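Local structure of eukaryotic translation initiation factor 2D (Homo sapiens, 5W2F) at residues A[94-99]-A[186-191]; A[108-113]-A[190-195]. The protein delivers initiator tRNA to the P-site of the eukaryotic 40S ribosomal subunit without requiring GTP, this chain being its C-terminal part with SWIB/MDM2 and SUI1 domains. All blocks are in the same frame, centred on the assembly; numbering follows the deposited sequence. Where two conformers were deposited one is given.

Interactions 1 and 2 both involve the chain after helix 175-185, which is brought against the end of strand 91-96 and the loop beyond it in interaction 1 and against the loop leading into strand 113-121 in interaction 2; their centres lie 10 Å apart. They share Arg190 and Lys191, where segment 186-191 runs into 190-195. The contacts touch at Leu188 and at the Tyr94 ring. Leu188 CD1 lies 3.8 Å from Ile113 CD1, while Tyr94 CD1 packs 3.4 Å from Gly108 O and 3.6 Å from Ile110 CG1. Interaction 1 relies on apolar side chains and a water, whereas interaction 2 is a parallel strand pairing flanked by a histidine contact.

Interaction 1: residues A[94-99]-A[186-191]; sequences YQVTLP and YQLPRK
With CG anti to the carbonyl carbon in both Leu98 and Leu188 (chi1 -60° and -66°), their side chains meet through CD2 atoms 3.9 Å apart. Val96 places CG1 anti to the backbone N (chi1 -178°), and that methyl lies 4.2 Å from Leu188 CD2, which therefore touches two side chains of segment 94-99. Leu98 CD2 also approaches Tyr186 CB at 4.2 Å and stands oblique to the tyrosine ring. Beyond this apolar group, the ring of Pro99 lies against the backbone of Tyr186, with Pro99 CD 3.3 Å from Tyr186 O, while Pro99 CG packs 4.0 Å from Gln187 CG. No direct hydrogen bond crosses the contact; instead a water lies 2.7 Å from Thr97 O and 2.8 Å from Tyr186 O and links the two backbones. Gln187, with positive phi, is the first residue to leave helical geometry after helix 175-185, and in one of its two conformers NE2 hydrogen-bonds to Glu184 O. The contact thus packs the exit of strand 91-96, which pairs with strands 4-8 and 104-107, against the loop that leaves helix 175-185, where Leu188 also touches Leu182.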
loop_
_atom_site.group_PDB
_atom_site.type_symbol
_atom_site.label_atom_id
_atom_site.label_comp_id
_atom_site.label_asym_id
_atom_site.label_seq_id
_atom_site.Cartn_x
_atom_site.Cartn_y
_atom_site.Cartn_z
ATOM N N TYR A 94 -1.746 -3.614 -0.659
ATOM C CA TYR A 94 -1.732 -3.970 0.754
ATOM C C TYR A 94 -3.112 -4.388 1.189
ATOM O O TYR A 94 -4.080 -4.183 0.465
ATOM C CB TYR A 94 -1.206 -2.834 1.637
ATOM C CG TYR A 94 -1.977 -1.530 1.512
ATOM C CD1 TYR A 94 -1.694 -0.616 0.496
ATOM C CD2 TYR A 94 -2.980 -1.215 2.411
ATOM C CE1 TYR A 94 -2.407 0.573 0.382
ATOM C CE2 TYR A 94 -3.683 -0.018 2.314
ATOM C CZ TYR A 94 -3.402 0.873 1.305
ATOM O OH TYR A 94 -4.091 2.062 1.179
ATOM N N GLN A 95 -3.186 -4.993 2.366
ATOM C CA GLN A 95 -4.432 -5.483 2.917
ATOM C C GLN A 95 -4.623 -4.919 4.310
ATOM O O GLN A 95 -3.737 -5.051 5.168
ATOM C CB GLN A 95 -4.431 -7.003 2.975
ATOM C CG GLN A 95 -5.705 -7.595 3.552
ATOM C CD GLN A 95 -5.590 -9.088 3.690
ATOM O OE1 GLN A 95 -5.838 -9.824 2.747
ATOM N NE2 GLN A 95 -5.177 -9.532 4.861
ATOM N N VAL A 96 -5.795 -4.333 4.535
ATOM C CA VAL A 96 -6.155 -3.754 5.836
ATOM C C VAL A 96 -7.273 -4.590 6.443
ATOM O O VAL A 96 -8.271 -4.881 5.760
ATOM C CB VAL A 96 -6.672 -2.319 5.683
ATOM C CG1 VAL A 96 -6.991 -1.723 7.043
ATOM C CG2 VAL A 96 -5.699 -1.481 4.910
ATOM N N THR A 97 -7.116 -4.981 7.707
ATOM C CA THR A 97 -8.194 -5.706 8.396
ATOM C C THR A 97 -8.694 -4.869 9.553
ATOM O O THR A 97 -8.012 -4.716 10.553
ATOM C CB THR A 97 -7.745 -7.106 8.866
ATOM O OG1 THR A 97 -7.247 -7.832 7.739
ATOM C CG2 THR A 97 -8.908 -7.888 9.479
ATOM N N LEU A 98 -9.888 -4.329 9.387
ATOM C CA LEU A 98 -10.541 -3.575 10.430
ATOM C C LEU A 98 -11.209 -4.566 11.377
ATOM O O LEU A 98 -11.654 -5.636 10.950
ATOM C CB LEU A 98 -11.548 -2.588 9.841
ATOM C CG LEU A 98 -10.980 -1.541 8.872
ATOM C CD1 LEU A 98 -12.100 -0.740 8.275
ATOM C CD2 LEU A 98 -9.961 -0.639 9.552
ATOM N N PRO A 99 -11.299 -4.215 12.668
ATOM C CA PRO A 99 -11.956 -5.131 13.609
ATOM C C PRO A 99 -13.377 -5.485 13.210
ATOM O O PRO A 99 -14.185 -4.618 12.847
ATOM C CB PRO A 99 -11.964 -4.341 14.918
ATOM C CG PRO A 99 -10.810 -3.415 14.770
ATOM C CD PRO A 99 -10.845 -2.998 13.340
ATOM N N TYR A 186 -10.325 1.257 15.647
ATOM C CA TYR A 186 -9.995 0.563 14.398
ATOM C C TYR A 186 -8.679 -0.204 14.436
ATOM O O TYR A 186 -8.364 -0.884 13.470
ATOM C CB TYR A 186 -10.062 1.527 13.203
ATOM C CG TYR A 186 -11.457 2.039 12.966
ATOM C CD1 TYR A 186 -12.497 1.148 12.694
ATOM C CD2 TYR A 186 -11.755 3.393 12.990
ATOM C CE1 TYR A 186 -13.798 1.603 12.487
ATOM C CE2 TYR A 186 -13.042 3.846 12.769
ATOM C CZ TYR A 186 -14.064 2.952 12.539
ATOM O OH TYR A 186 -15.347 3.421 12.330
ATOM N N GLN A 187 -7.919 -0.099 15.535
ATOM C CA GLN A 187 -6.690 -0.901 15.742
ATOM C C GLN A 187 -5.674 -0.743 14.614
ATOM O O GLN A 187 -4.943 -1.673 14.259
ATOM C CB GLN A 187 -7.034 -2.385 15.962
ATOM C CG GLN A 187 -7.797 -2.647 17.250
ATOM C CD GLN A 187 -6.929 -2.502 18.484
ATOM O OE1 GLN A 187 -5.847 -3.072 18.561
ATOM N NE2 GLN A 187 -7.405 -1.729 19.458
ATOM N N LEU A 188 -5.610 0.461 14.059
ATOM C CA LEU A 188 -4.700 0.740 12.974
ATOM C C LEU A 188 -3.264 0.915 13.508
ATOM O O LEU A 188 -3.083 1.336 14.654
ATOM C CB LEU A 188 -5.147 1.970 12.192
ATOM C CG LEU A 188 -6.458 1.840 11.423
ATOM C CD1 LEU A 188 -6.817 3.157 10.786
ATOM C CD2 LEU A 188 -6.384 0.769 10.351
ATOM N N PRO A 189 -2.247 0.620 12.682
ATOM C CA PRO A 189 -0.870 0.751 13.178
ATOM C C PRO A 189 -0.457 2.214 13.348
ATOM O O PRO A 189 -0.590 3.014 12.417
ATOM C CB PRO A 189 -0.028 0.097 12.076
ATOM C CG PRO A 189 -0.981 -0.655 11.257
ATOM C CD PRO A 189 -2.272 0.086 11.317
ATOM N N ARG A 190 0.100 2.528 14.511
ATOM C CA ARG A 190 0.563 3.864 14.795
ATOM C C ARG A 190 1.592 4.370 13.780
ATOM O O ARG A 190 1.604 5.550 13.469
ATOM C CB ARG A 190 1.129 3.895 16.217
ATOM C CG ARG A 190 1.782 5.189 16.636
ATOM C CD ARG A 190 0.875 6.416 16.547
ATOM N NE ARG A 190 1.614 7.604 16.980
ATOM C CZ ARG A 190 2.580 8.199 16.277
ATOM N NH1 ARG A 190 2.914 7.763 15.054
ATOM N NH2 ARG A 190 3.223 9.254 16.804
ATOM N N LYS A 191 2.436 3.483 13.249
ATOM C CA LYS A 191 3.466 3.906 12.304
ATOM C C LYS A 191 2.880 4.459 11.005
ATOM O O LYS A 191 3.599 5.069 10.216
ATOM C CB LYS A 191 4.445 2.766 12.010
ATOM C CG LYS A 191 3.915 1.635 11.172
ATOM C CD LYS A 191 5.000 0.598 10.910
ATOM C CE LYS A 191 4.437 -0.676 10.326
ATOM N NZ LYS A 191 5.478 -1.741 10.239
HETATM O O HOH W 1 -6.877 -2.844 12.182
#

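Interaction 2: residues A[108-113]-A[190-195]; sequences GRICPI and RKHIQG
Ile110 and Lys191 lie on opposite faces of the His192 imidazole. From across the contact comes Ile110 CG2, a CH-pi contact 3.8 Å from the centroid of the His192 ring and 21° off the ring normal. This methyl is displaced toward the rim, Ile110 CG2 being 3.6 Å from His192 CE1. On the other face Lys191 CG, from the preceding residue, sits 3.8 Å above the plane of the His192 ring, over its centre. Ile110 holds CG2 anti to its backbone N, which places this branch at the ring, and the two side chains cross at about a right angle. The carboxamide of Gln194, another flat group, meets the Pro112 ring: Gln194 NE2 is 3.5 Å from Pro112 CG. The Gln194 side chain, extended beyond CG, crosses the proline obliquely, and its NE2 hydrogen-bonds to Asp114 OD1.

The backbones form a single parallel bridge, Ile113 with Ile193. Ile113 N donates to His192 O at 2.9 Å, the donor lying in the carbonyl plane but the N-H...O angle being only 143°. The return bond, from Gln194 N to Ile113 O, is 2.8 Å long and much straighter at 176°. His192 O also receives a CA-H...O contact from Pro112 CA at 3.2 Å.

Pairing begins at Ile113, where strand 113-121 starts, and adds the short strand 193-194 as an outer, parallel strand to an otherwise antiparallel sheet of the SUI1 domain. Ile113 and Ile193 place their side chains on the same face, where both touch Leu182 of helix 175-185. In the loop between strands 104-107 and 113-121, Ile110 packs on Tyr94, so the contact reaches from the mixed sheet to the antiparallel sheet holding strand 91-96.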
loop_
_atom_site.group_PDB
_atom_site.type_symbol
_atom_site.label_atom_id
_atom_site.label_comp_id
_atom_site.label_asym_id
_atom_site.label_seq_id
_atom_site.Cartn_x
_atom_site.Cartn_y
_atom_site.Cartn_z
ATOM N N GLY A 108 -1.770 0.273 -4.522
ATOM C CA GLY A 108 -0.920 1.425 -4.323
ATOM C C GLY A 108 -0.001 1.244 -3.145
ATOM O O GLY A 108 -0.099 0.286 -2.384
ATOM N N ARG A 109 0.920 2.173 -3.018
ATOM C CA ARG A 109 1.789 2.221 -1.864
ATOM C C ARG A 109 0.986 2.658 -0.660
ATOM O O ARG A 109 0.005 3.407 -0.776
ATOM C CB ARG A 109 2.967 3.158 -2.120
ATOM C CG ARG A 109 3.796 2.688 -3.307
ATOM C CD ARG A 109 5.239 3.144 -3.251
ATOM N NE ARG A 109 5.983 2.588 -4.379
ATOM C CZ ARG A 109 6.403 1.322 -4.486
ATOM N NH1 ARG A 109 6.181 0.417 -3.526
ATOM N NH2 ARG A 109 7.063 0.955 -5.576
ATOM N N ILE A 110 1.388 2.151 0.496
ATOM C CA ILE A 110 0.763 2.525 1.747
ATOM C C ILE A 110 1.101 4.026 1.924
ATOM O O ILE A 110 2.251 4.442 1.712
ATOM C CB ILE A 110 1.275 1.663 2.938
ATOM C CG1 ILE A 110 1.050 0.154 2.678
ATOM C CG2 ILE A 110 0.562 2.060 4.226
ATOM C CD1 ILE A 110 1.905 -0.787 3.496
ATOM N N CYS A 111 0.068 4.818 2.195
ATOM C CA CYS A 111 0.206 6.231 2.533
ATOM C C CYS A 111 -0.356 6.390 3.939
ATOM O O CYS A 111 -1.273 5.676 4.317
ATOM C CB CYS A 111 -0.604 7.100 1.566
ATOM S SG CYS A 111 -2.359 6.665 1.402
ATOM N N PRO A 112 0.182 7.333 4.708
ATOM C CA PRO A 112 -0.295 7.519 6.058
ATOM C C PRO A 112 -1.615 8.258 6.120
ATOM O O PRO A 112 -1.922 9.073 5.234
ATOM C CB PRO A 112 0.790 8.379 6.692
ATOM C CG PRO A 112 1.321 9.188 5.541
ATOM C CD PRO A 112 1.271 8.266 4.372
ATOM N N ILE A 113 -2.367 7.995 7.186
ATOM C CA ILE A 113 -3.442 8.928 7.569
ATOM C C ILE A 113 -2.762 10.163 8.159
ATOM O O ILE A 113 -1.863 10.031 8.997
ATOM C CB ILE A 113 -4.387 8.310 8.590
ATOM C CG1 ILE A 113 -5.155 7.167 7.944
ATOM C CG2 ILE A 113 -5.337 9.365 9.137
ATOM C CD1 ILE A 113 -5.927 6.297 8.906
ATOM N N ARG A 190 0.100 2.528 14.511
ATOM C CA ARG A 190 0.563 3.864 14.795
ATOM C C ARG A 190 1.592 4.370 13.780
ATOM O O ARG A 190 1.604 5.550 13.469
ATOM C CB ARG A 190 1.129 3.895 16.217
ATOM C CG ARG A 190 1.782 5.189 16.636
ATOM C CD ARG A 190 0.875 6.416 16.547
ATOM N NE ARG A 190 1.614 7.604 16.980
ATOM C CZ ARG A 190 2.580 8.199 16.277
ATOM N NH1 ARG A 190 2.914 7.763 15.054
ATOM N NH2 ARG A 190 3.223 9.254 16.804
ATOM N N LYS A 191 2.436 3.483 13.249
ATOM C CA LYS A 191 3.466 3.906 12.304
ATOM C C LYS A 191 2.880 4.459 11.005
ATOM O O LYS A 191 3.599 5.069 10.216
ATOM C CB LYS A 191 4.445 2.766 12.010
ATOM C CG LYS A 191 3.915 1.635 11.172
ATOM C CD LYS A 191 5.000 0.598 10.910
ATOM C CE LYS A 191 4.437 -0.676 10.326
ATOM N NZ LYS A 191 5.478 -1.741 10.239
ATOM N N HIS A 192 1.583 4.218 10.776
ATOM C CA HIS A 192 0.927 4.691 9.567
ATOM C C HIS A 192 -0.006 5.858 9.798
ATOM O O HIS A 192 -0.794 6.207 8.917
ATOM C CB HIS A 192 0.188 3.532 8.886
ATOM C CG HIS A 192 1.116 2.524 8.296
ATOM N ND1 HIS A 192 2.132 2.886 7.440
ATOM C CD2 HIS A 192 1.203 1.182 8.444
ATOM C CE1 HIS A 192 2.800 1.806 7.076
ATOM N NE2 HIS A 192 2.258 0.760 7.677
ATOM N N ILE A 193 0.130 6.502 10.954
ATOM C CA ILE A 193 -0.654 7.703 11.282
ATOM C C ILE A 193 0.311 8.828 11.610
ATOM O O ILE A 193 1.230 8.637 12.414
ATOM C CB ILE A 193 -1.597 7.440 12.449
ATOM C CG1 ILE A 193 -2.473 6.213 12.140
ATOM C CG2 ILE A 193 -2.430 8.684 12.770
ATOM C CD1 ILE A 193 -3.173 5.666 13.326
ATOM N N GLN A 194 0.097 9.974 10.973
ATOM C CA GLN A 194 0.894 11.188 11.218
ATOM C C GLN A 194 0.039 12.247 11.852
ATOM O O GLN A 194 -1.086 12.459 11.437
ATOM C CB GLN A 194 1.506 11.715 9.898
ATOM C CG GLN A 194 2.567 10.751 9.385
ATOM C CD GLN A 194 3.307 11.240 8.149
ATOM O OE1 GLN A 194 4.502 10.979 8.019
ATOM N NE2 GLN A 194 2.616 11.944 7.242
ATOM N N GLY A 195 0.604 12.904 12.840
ATOM C CA GLY A 195 -0.011 14.056 13.502
ATOM C C GLY A 195 -0.479 13.817 14.927
ATOM O O GLY A 195 -0.791 14.792 15.636
#